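Activated BY transcription factor SSRB (Salmonella enterica, PDB 2WNW) is of unknown function but belongs to glycosyl hydrolase family 30, joining a TIM-barrel domain to a beta-sandwich domain in one chain. Local coordinates at residues A[40-46]-A[379-385]; A[402-408]-A[438-444]. All blocks are in the same frame, centred on the assembly; numbering follows the deposited sequence.

Interaction 1: A[40-46]-A[379-385]; sequences HALQQID and PGARVML
Arg382 lays one face of its guanidinium over Gln44 CB, with NH1 3.8 Å from that carbon, across an antiparallel pair interrupted by a beta bulge. The pair, strand 41-44 with the start of strand 382-388, sits where the beta-sandwich meets the TIM barrel. The two short strands run at 155° and approach to 4.5 Å. Ala41 with Met384 (CA to CA 4.5 Å) and Gln44 with Arg382 (CA to CA 4.2 Å) are non-hydrogen-bonded pairs with side chains on one shared face; between them Leu42 and Gln43 both stand opposite Val383, which shifts the register by one. Val383 therefore bonds to two residues: Leu42 N to Val383 O at 2.6 Å and Val383 N to Gln43 O at 3.0 Å. Leu42, with psi near -134°, turns its carbonyl out of this ladder, and Arg382 NH1 takes Leu42 O at 3.0 Å. At one end Leu385 N donates to His40 O (3.0 Å). At the other the pairing outlasts the strands, Ile45 N reaching Ala381 O at 2.9 Å; at Gly380, phi 94°, a CB would be jammed against the preceding carbonyl O.

Val383 (t) points toward the partner, its CG1 4.0 Å from Leu42 CD1 and its CG2 4.1 Å from Ile45 CG2. Asp46 pairs with Lys138 and Lys289 of the barrel, Gln43 NE2 bonds to the carbonyls of Phe321 and Cys325, and His40 NE2 bonds to Glu250 of the second subunit. Beside Asp46, the last backbone bond runs from Gly380 N to Ile45 O, 2.8 Å.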
ATOM      1  N   HIS A  40      15.962   2.484   7.657  1.00 21.09           N
ATOM      2  CA  HIS A  40      14.760   3.300   7.776  1.00 22.14           C
ATOM      3  C   HIS A  40      13.681   2.505   8.502  1.00 22.02           C
ATOM      4  O   HIS A  40      12.948   1.724   7.894  1.00 21.19           O
ATOM      5  CB  HIS A  40      14.276   3.751   6.397  1.00 22.00           C
ATOM      6  CG  HIS A  40      15.219   4.693   5.715  1.00 24.94           C
ATOM      7  ND1 HIS A  40      15.661   5.857   6.307  1.00 26.47           N
ATOM      8  CD2 HIS A  40      15.819   4.636   4.502  1.00 24.93           C
ATOM      9  CE1 HIS A  40      16.494   6.477   5.488  1.00 25.58           C
ATOM     10  NE2 HIS A  40      16.605   5.757   4.387  1.00 26.28           N
ATOM     11  N   ALA A  41      13.599   2.715   9.812  1.00 21.33           N
ATOM     12  CA  ALA A  41      12.638   2.014  10.651  1.00 21.83           C
ATOM     13  C   ALA A  41      11.287   2.712  10.703  1.00 21.53           C
ATOM     14  O   ALA A  41      11.200   3.940  10.686  1.00 21.84           O
ATOM     15  CB  ALA A  41      13.199   1.856  12.060  1.00 23.96           C
ATOM     16  N   LEU A  42      10.229   1.914  10.769  1.00 20.90           N
ATOM     17  CA  LEU A  42       8.883   2.455  10.827  1.00 19.76           C
ATOM     18  C   LEU A  42       8.286   2.227  12.221  1.00 19.89           C
ATOM     19  O   LEU A  42       8.964   2.463  13.226  1.00 19.98           O
ATOM     20  CB  LEU A  42       8.032   1.829   9.714  1.00 18.61           C
ATOM     21  CG  LEU A  42       8.643   2.028   8.313  1.00 19.50           C
ATOM     22  CD1 LEU A  42       7.788   1.350   7.255  1.00 19.16           C
ATOM     23  CD2 LEU A  42       8.773   3.517   8.017  1.00 20.91           C
ATOM     24  N   GLN A  43       7.041   1.762  12.300  1.00 18.91           N
ATOM     25  CA  GLN A  43       6.403   1.569  13.603  1.00 18.50           C
ATOM     26  C   GLN A  43       6.924   0.386  14.416  1.00 18.83           C
ATOM     27  O   GLN A  43       7.445  -0.584  13.863  1.00 19.06           O
ATOM     28  CB  GLN A  43       4.881   1.432  13.446  1.00 17.62           C
ATOM     29  CG  GLN A  43       4.394   0.009  13.185  1.00 17.09           C
ATOM     30  CD  GLN A  43       4.499  -0.410  11.728  1.00 17.05           C
ATOM     31  OE1 GLN A  43       5.181   0.229  10.928  1.00 17.15           O
ATOM     32  NE2 GLN A  43       3.823  -1.499  11.379  1.00 16.12           N
ATOM     33  N   GLN A  44       6.762   0.477  15.735  1.00 18.39           N
ATOM     34  CA  GLN A  44       7.196  -0.580  16.645  1.00 18.04           C
ATOM     35  C   GLN A  44       6.047  -1.556  16.873  1.00 19.00           C
ATOM     36  O   GLN A  44       4.886  -1.150  16.964  1.00 20.02           O
ATOM     37  CB  GLN A  44       7.633   0.017  17.985  1.00 19.26           C
ATOM     38  CG  GLN A  44       8.366  -0.961  18.885  1.00 20.19           C
ATOM     39  CD  GLN A  44       9.036  -0.278  20.068  1.00 24.11           C
ATOM     40  OE1 GLN A  44      10.142  -0.647  20.464  1.00 26.85           O
ATOM     41  NE2 GLN A  44       8.367   0.715  20.639  1.00 22.45           N
ATOM     42  N   ILE A  45       6.365  -2.841  16.964  1.00 18.90           N
ATOM     43  CA  ILE A  45       5.338  -3.850  17.182  1.00 19.68           C
ATOM     44  C   ILE A  45       5.497  -4.483  18.563  1.00 20.62           C
ATOM     45  O   ILE A  45       6.611  -4.604  19.075  1.00 19.59           O
ATOM     46  CB  ILE A  45       5.377  -4.922  16.056  1.00 21.09           C
ATOM     47  CG1 ILE A  45       6.660  -5.749  16.131  1.00 21.25           C
ATOM     48  CG2 ILE A  45       5.313  -4.229  14.689  1.00 18.82           C
ATOM     49  CD1 ILE A  45       6.514  -7.018  16.942  1.00 21.83           C
ATOM     50  N   ASP A  46       4.377  -4.877  19.161  1.00 17.46           N
ATOM     51  CA  ASP A  46       4.389  -5.460  20.497  1.00 18.26           C
ATOM     52  C   ASP A  46       4.464  -6.982  20.571  1.00 16.53           C
ATOM     53  O   ASP A  46       4.746  -7.531  21.639  1.00 17.27           O
ATOM     54  CB  ASP A  46       3.167  -4.971  21.285  1.00 19.20           C
ATOM     55  CG  ASP A  46       3.122  -3.455  21.405  1.00 20.54           C
ATOM     56  OD1 ASP A  46       4.201  -2.833  21.356  1.00 21.11           O
ATOM     57  OD2 ASP A  46       2.018  -2.887  21.560  1.00 19.44           O
ATOM     58  N   PRO A 379       9.062  -8.923  20.416  1.00 21.05           N
ATOM     59  CA  PRO A 379       8.404  -7.704  20.890  1.00 21.46           C
ATOM     60  C   PRO A 379       9.414  -6.562  20.866  1.00 21.34           C
ATOM     61  O   PRO A 379      10.583  -6.764  21.194  1.00 22.34           O
ATOM     62  CB  PRO A 379       7.992  -8.071  22.313  1.00 22.27           C
ATOM     63  CG  PRO A 379       7.720  -9.534  22.213  1.00 22.07           C
ATOM     64  CD  PRO A 379       8.894 -10.019  21.388  1.00 22.14           C
ATOM     65  N   GLY A 380       8.972  -5.374  20.465  1.00 21.12           N
ATOM     66  CA  GLY A 380       9.873  -4.233  20.412  1.00 21.15           C
ATOM     67  C   GLY A 380      10.523  -4.015  19.056  1.00 19.55           C
ATOM     68  O   GLY A 380      11.095  -2.954  18.796  1.00 19.74           O
ATOM     69  N   ALA A 381      10.449  -5.018  18.187  1.00 18.73           N
ATOM     70  CA  ALA A 381      11.022  -4.898  16.854  1.00 18.21           C
ATOM     71  C   ALA A 381      10.281  -3.805  16.091  1.00 18.68           C
ATOM     72  O   ALA A 381       9.148  -3.453  16.430  1.00 19.59           O
ATOM     73  CB  ALA A 381      10.894  -6.229  16.105  1.00 18.48           C
ATOM     74  N   ARG A 382      10.925  -3.253  15.071  1.00 18.96           N
ATOM     75  CA  ARG A 382      10.285  -2.232  14.255  1.00 17.61           C
ATOM     76  C   ARG A 382      10.197  -2.709  12.816  1.00 16.68           C
ATOM     77  O   ARG A 382      11.069  -3.431  12.334  1.00 16.93           O
ATOM     78  CB  ARG A 382      11.058  -0.908  14.309  1.00 19.76           C
ATOM     79  CG  ARG A 382      10.839  -0.119  15.593  1.00 22.41           C
ATOM     80  CD  ARG A 382      11.510   1.244  15.537  1.00 26.89           C
ATOM     81  NE  ARG A 382      11.308   2.005  16.770  1.00 28.64           N
ATOM     82  CZ  ARG A 382      10.243   2.760  17.029  1.00 30.90           C
ATOM     83  NH1 ARG A 382       9.263   2.876  16.141  1.00 29.32           N
ATOM     84  NH2 ARG A 382      10.157   3.399  18.190  1.00 30.37           N
ATOM     85  N   VAL A 383       9.123  -2.328  12.140  1.00 16.69           N
ATOM     86  CA  VAL A 383       8.962  -2.690  10.743  1.00 16.74           C
ATOM     87  C   VAL A 383       9.983  -1.841   9.993  1.00 17.39           C
ATOM     88  O   VAL A 383      10.234  -0.698  10.371  1.00 18.25           O
ATOM     89  CB  VAL A 383       7.543  -2.349  10.236  1.00 15.31           C
ATOM     90  CG1 VAL A 383       7.499  -2.406   8.711  1.00 17.89           C
ATOM     91  CG2 VAL A 383       6.536  -3.323  10.832  1.00 16.44           C
ATOM     92  N   MET A 384      10.590  -2.397   8.953  1.00 17.46           N
ATOM     93  CA  MET A 384      11.565  -1.639   8.180  1.00 20.48           C
ATOM     94  C   MET A 384      10.972  -1.290   6.822  1.00 20.29           C
ATOM     95  O   MET A 384      10.029  -1.935   6.361  1.00 22.47           O
ATOM     96  CB  MET A 384      12.850  -2.448   7.969  1.00 23.14           C
ATOM     97  CG  MET A 384      12.697  -3.623   7.011  1.00 26.11           C
ATOM     98  SD  MET A 384      14.299  -4.334   6.541  1.00 31.26           S
ATOM     99  CE  MET A 384      14.255  -5.892   7.400  1.00 29.45           C
ATOM    100  N   LEU A 385      11.518  -0.260   6.190  1.00 18.31           N
ATOM    101  CA  LEU A 385      11.051   0.139   4.874  1.00 17.85           C
ATOM    102  C   LEU A 385      11.512  -0.912   3.869  1.00 17.37           C
ATOM    103  O   LEU A 385      12.651  -1.375   3.923  1.00 18.22           O
ATOM    104  CB  LEU A 385      11.643   1.498   4.487  1.00 18.17           C
ATOM    105  CG  LEU A 385      11.402   1.947   3.043  1.00 18.38           C
ATOM    106  CD1 LEU A 385       9.913   2.226   2.842  1.00 20.89           C
ATOM    107  CD2 LEU A 385      12.226   3.199   2.742  1.00 19.81           C
TER

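Interaction 2: A[402-408]-A[438-444]; sequences DGERVLV and STLLWRQ. With PO4 (phosphate ion), chain C.
Asp402 lies in the turn that leads into a regular antiparallel ladder of the beta-sandwich, strand 405-411 against strand 437-442, the short segments 167° apart in direction and 4.6 Å at closest. Asp402 OD1 accepts from Glu404 N at 3.0 Å, an Asx turn, while its OD2 forms a salt bridge with Arg443 NH2 at 2.6 Å. Gly403, at phi 94°, carries the chain round that turn; its O and Gln444 N share one water, at 2.8 and 2.9 Å. Glu404 puts CB over a face of the Arg443 guanidinium.

Arg405 pairs with Trp442 through two backbone bonds, Arg405 N to Trp442 O at 2.7 Å and Trp442 N to Arg405 O at 3.1 Å. Its CB makes a CH-pi contact 3.4 Å from the centroid of the indole six-membered ring; Trp442 (chi1 p) bonds through NE1 to Asp423. A phosphate ion, probably from the crystallisation liquor, is held by Arg405, NE to O1 at 3.0 Å and NH2 to O4 at 2.7 Å. Val406 (t) lies on the other face, CG1 3.5 Å from Leu441 CD2. Leu407 repeats the hydrogen-bonded pairing with Leu440, N to O 2.9 Å and O to N 2.8 Å. Val408 stands opposite Thr439, its CA 3.5 Å from Ser438 O.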
ATOM      1  N   ASP A 402      17.698  -6.503  18.772  1.00 24.79           N
ATOM      2  CA  ASP A 402      19.128  -6.805  18.722  1.00 25.62           C
ATOM      3  C   ASP A 402      19.761  -6.562  17.353  1.00 25.72           C
ATOM      4  O   ASP A 402      20.931  -6.878  17.136  1.00 25.92           O
ATOM      5  CB  ASP A 402      19.381  -8.247  19.179  1.00 26.35           C
ATOM      6  CG  ASP A 402      18.989  -9.276  18.138  1.00 28.37           C
ATOM      7  OD1 ASP A 402      18.264  -8.934  17.178  1.00 26.57           O
ATOM      8  OD2 ASP A 402      19.404 -10.442  18.295  1.00 28.63           O
ATOM      9  N   GLY A 403      18.983  -5.997  16.432  1.00 24.55           N
ATOM     10  CA  GLY A 403      19.500  -5.690  15.109  1.00 23.25           C
ATOM     11  C   GLY A 403      19.281  -6.727  14.026  1.00 22.52           C
ATOM     12  O   GLY A 403      19.596  -6.478  12.864  1.00 22.85           O
ATOM     13  N   GLU A 404      18.744  -7.886  14.387  1.00 21.99           N
ATOM     14  CA  GLU A 404      18.510  -8.935  13.401  1.00 23.02           C
ATOM     15  C   GLU A 404      17.445  -8.522  12.391  1.00 22.28           C
ATOM     16  O   GLU A 404      16.364  -8.075  12.775  1.00 20.31           O
ATOM     17  CB  GLU A 404      18.060 -10.228  14.088  1.00 24.80           C
ATOM     18  CG  GLU A 404      18.028 -11.436  13.153  1.00 27.97           C
ATOM     19  CD  GLU A 404      17.429 -12.670  13.805  1.00 29.60           C
ATOM     20  OE1 GLU A 404      17.833 -13.793  13.439  1.00 31.47           O
ATOM     21  OE2 GLU A 404      16.546 -12.519  14.674  1.00 32.08           O
ATOM     22  N   ARG A 405      17.758  -8.664  11.105  1.00 21.22           N
ATOM     23  CA  ARG A 405      16.808  -8.330  10.049  1.00 20.78           C
ATOM     24  C   ARG A 405      15.929  -9.553   9.776  1.00 20.92           C
ATOM     25  O   ARG A 405      16.413 -10.683   9.764  1.00 20.85           O
ATOM     26  CB  ARG A 405      17.537  -7.926   8.759  1.00 19.61           C
ATOM     27  CG  ARG A 405      18.216  -6.548   8.784  1.00 20.12           C
ATOM     28  CD  ARG A 405      19.651  -6.603   9.316  1.00 19.93           C
ATOM     29  NE  ARG A 405      20.357  -5.345   9.092  1.00 19.25           N
ATOM     30  CZ  ARG A 405      20.223  -4.261   9.847  1.00 19.68           C
ATOM     31  NH1 ARG A 405      19.412  -4.278  10.897  1.00 20.40           N
ATOM     32  NH2 ARG A 405      20.880  -3.152   9.536  1.00 20.58           N
ATOM     33  N   VAL A 406      14.636  -9.324   9.569  1.00 20.86           N
ATOM     34  CA  VAL A 406      13.695 -10.411   9.297  1.00 18.77           C
ATOM     35  C   VAL A 406      12.782  -9.995   8.147  1.00 19.49           C
ATOM     36  O   VAL A 406      12.140  -8.952   8.215  1.00 20.16           O
ATOM     37  CB  VAL A 406      12.804 -10.710  10.530  1.00 19.00           C
ATOM     38  CG1 VAL A 406      11.901 -11.893  10.238  1.00 17.67           C
ATOM     39  CG2 VAL A 406      13.663 -10.989  11.751  1.00 19.30           C
ATOM     40  N   LEU A 407      12.727 -10.804   7.092  1.00 18.27           N
ATOM     41  CA  LEU A 407      11.875 -10.488   5.950  1.00 18.01           C
ATOM     42  C   LEU A 407      10.925 -11.637   5.640  1.00 17.68           C
ATOM     43  O   LEU A 407      11.354 -12.775   5.463  1.00 18.36           O
ATOM     44  CB  LEU A 407      12.721 -10.194   4.704  1.00 17.07           C
ATOM     45  CG  LEU A 407      11.902  -9.820   3.462  1.00 19.49           C
ATOM     46  CD1 LEU A 407      11.309  -8.436   3.658  1.00 18.54           C
ATOM     47  CD2 LEU A 407      12.779  -9.835   2.211  1.00 18.83           C
ATOM     48  N   VAL A 408       9.633 -11.332   5.576  1.00 16.19           N
ATOM     49  CA  VAL A 408       8.631 -12.343   5.254  1.00 15.40           C
ATOM     50  C   VAL A 408       8.175 -12.096   3.815  1.00 16.12           C
ATOM     51  O   VAL A 408       7.837 -10.969   3.456  1.00 16.04           O
ATOM     52  CB  VAL A 408       7.396 -12.244   6.185  1.00 15.87           C
ATOM     53  CG1 VAL A 408       6.372 -13.298   5.798  1.00 17.15           C
ATOM     54  CG2 VAL A 408       7.817 -12.428   7.635  1.00 16.35           C
ATOM     55  N   SER A 438       8.318 -17.519   2.644  1.00 16.73           N
ATOM     56  CA  SER A 438       9.674 -17.667   3.140  1.00 18.04           C
ATOM     57  C   SER A 438      10.009 -16.539   4.099  1.00 18.56           C
ATOM     58  O   SER A 438       9.563 -15.403   3.926  1.00 18.66           O
ATOM     59  CB  SER A 438      10.674 -17.654   1.981  1.00 20.74           C
ATOM     60  OG  SER A 438      10.428 -18.715   1.075  1.00 23.32           O
ATOM     61  N   THR A 439      10.782 -16.865   5.125  1.00 16.55           N
ATOM     62  CA  THR A 439      11.222 -15.873   6.086  1.00 16.52           C
ATOM     63  C   THR A 439      12.745 -15.911   6.041  1.00 18.22           C
ATOM     64  O   THR A 439      13.356 -16.967   6.230  1.00 19.28           O
ATOM     65  CB  THR A 439      10.733 -16.195   7.507  1.00 16.85           C
ATOM     66  OG1 THR A 439       9.300 -16.269   7.515  1.00 16.64           O
ATOM     67  CG2 THR A 439      11.174 -15.103   8.475  1.00 15.58           C
ATOM     68  N   LEU A 440      13.345 -14.762   5.749  1.00 18.49           N
ATOM     69  CA  LEU A 440      14.795 -14.633   5.663  1.00 19.76           C
ATOM     70  C   LEU A 440      15.306 -13.878   6.881  1.00 19.79           C
ATOM     71  O   LEU A 440      14.800 -12.806   7.213  1.00 19.33           O
ATOM     72  CB  LEU A 440      15.175 -13.873   4.386  1.00 18.84           C
ATOM     73  CG  LEU A 440      16.654 -13.560   4.131  1.00 18.30           C
ATOM     74  CD1 LEU A 440      17.431 -14.851   3.903  1.00 20.23           C
ATOM     75  CD2 LEU A 440      16.767 -12.649   2.913  1.00 18.97           C
ATOM     76  N   LEU A 441      16.311 -14.442   7.543  1.00 20.64           N
ATOM     77  CA  LEU A 441      16.890 -13.833   8.733  1.00 20.90           C
ATOM     78  C   LEU A 441      18.371 -13.561   8.500  1.00 20.87           C
ATOM     79  O   LEU A 441      19.086 -14.425   7.992  1.00 21.80           O
ATOM     80  CB  LEU A 441      16.751 -14.781   9.925  1.00 23.98           C
ATOM     81  CG  LEU A 441      15.398 -15.451  10.163  1.00 24.84           C
ATOM     82  CD1 LEU A 441      15.540 -16.481  11.274  1.00 27.69           C
ATOM     83  CD2 LEU A 441      14.358 -14.408  10.521  1.00 25.68           C
ATOM     84  N   TRP A 442      18.831 -12.370   8.870  1.00 21.62           N
ATOM     85  CA  TRP A 442      20.236 -12.031   8.702  1.00 22.37           C
ATOM     86  C   TRP A 442      20.636 -10.817   9.526  1.00 24.25           C
ATOM     87  O   TRP A 442      19.785 -10.110  10.073  1.00 23.09           O
ATOM     88  CB  TRP A 442      20.555 -11.801   7.217  1.00 21.53           C
ATOM     89  CG  TRP A 442      20.144 -10.468   6.654  1.00 22.12           C
ATOM     90  CD1 TRP A 442      20.956  -9.400   6.412  1.00 22.31           C
ATOM     91  CD2 TRP A 442      18.836 -10.085   6.207  1.00 22.61           C
ATOM     92  NE1 TRP A 442      20.242  -8.377   5.835  1.00 23.19           N
ATOM     93  CE2 TRP A 442      18.937  -8.770   5.698  1.00 22.13           C
ATOM     94  CE3 TRP A 442      17.587 -10.727   6.186  1.00 22.29           C
ATOM     95  CZ2 TRP A 442      17.837  -8.081   5.169  1.00 21.94           C
ATOM     96  CZ3 TRP A 442      16.492 -10.042   5.659  1.00 21.69           C
ATOM     97  CH2 TRP A 442      16.628  -8.730   5.158  1.00 22.70           C
ATOM     98  N   ARG A 443      21.943 -10.597   9.627  1.00 25.14           N
ATOM     99  CA  ARG A 443      22.483  -9.473  10.382  1.00 27.18           C
ATOM    100  C   ARG A 443      23.475  -8.712   9.515  1.00 28.47           C
ATOM    101  O   ARG A 443      24.132  -9.298   8.654  1.00 28.93           O
ATOM    102  CB  ARG A 443      23.186  -9.973  11.646  1.00 28.05           C
ATOM    103  CG  ARG A 443      22.258 -10.600  12.671  1.00 30.01           C
ATOM    104  CD  ARG A 443      23.045 -11.278  13.784  1.00 31.84           C
ATOM    105  NE  ARG A 443      22.165 -11.897  14.769  1.00 33.19           N
ATOM    106  CZ  ARG A 443      21.447 -11.223  15.661  1.00 34.00           C
ATOM    107  NH1 ARG A 443      21.504  -9.899  15.701  1.00 34.47           N
ATOM    108  NH2 ARG A 443      20.661 -11.876  16.505  1.00 35.70           N
ATOM    109  N   GLN A 444      23.575  -7.407   9.732  1.00 31.11           N
ATOM    110  CA  GLN A 444      24.506  -6.581   8.973  1.00 34.65           C
ATOM    111  C   GLN A 444      25.901  -7.146   9.216  1.00 35.98           C
ATOM    112  O   GLN A 444      26.158  -7.720  10.272  1.00 34.75           O
ATOM    113  CB  GLN A 444      24.429  -5.129   9.455  1.00 35.86           C
ATOM    114  CG  GLN A 444      24.859  -4.937  10.899  1.00 39.42           C
ATOM    115  CD  GLN A 444      24.409  -3.609  11.480  1.00 41.78           C
ATOM    116  OE1 GLN A 444      23.480  -3.555  12.290  1.00 44.04           O
ATOM    117  NE2 GLN A 444      25.060  -2.530  11.064  1.00 42.40           N
TER
HETATM  118  P   PO4 C1446      22.551  -3.464   6.313  1.00 30.66           P
HETATM  119  O1  PO4 C1446      21.816  -4.724   6.602  1.00 27.83           O
HETATM  120  O2  PO4 C1446      23.881  -3.792   5.742  1.00 29.44           O
HETATM  121  O3  PO4 C1446      21.780  -2.648   5.338  1.00 29.88           O
HETATM  122  O4  PO4 C1446      22.725  -2.691   7.571  1.00 28.79           O
HETATM  123  O   HOH W   1      22.246  -6.419  12.102  1.00 25.26           O

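From the N terminus the chain lays down sandwich strands 2-9, 17-25 and 33-37, then turns into 40-46 and runs on into the barrel. All eight barrel strands pass before 379-385 returns to close interaction 1, a loop of 332 residues whose entry and exit lie side by side. After strand 393-399, segment 402-408 opens interaction 2, and 438-444 closes it 29 residues later, around strands 417-423 and 426-432. The loops are therefore in series, neither nested nor crossed. Both belong to the same sheet, linked through strand 393-399, with centres 12 Å apart; they touch where Met384 CE packs 3.8 Å from Val406 O.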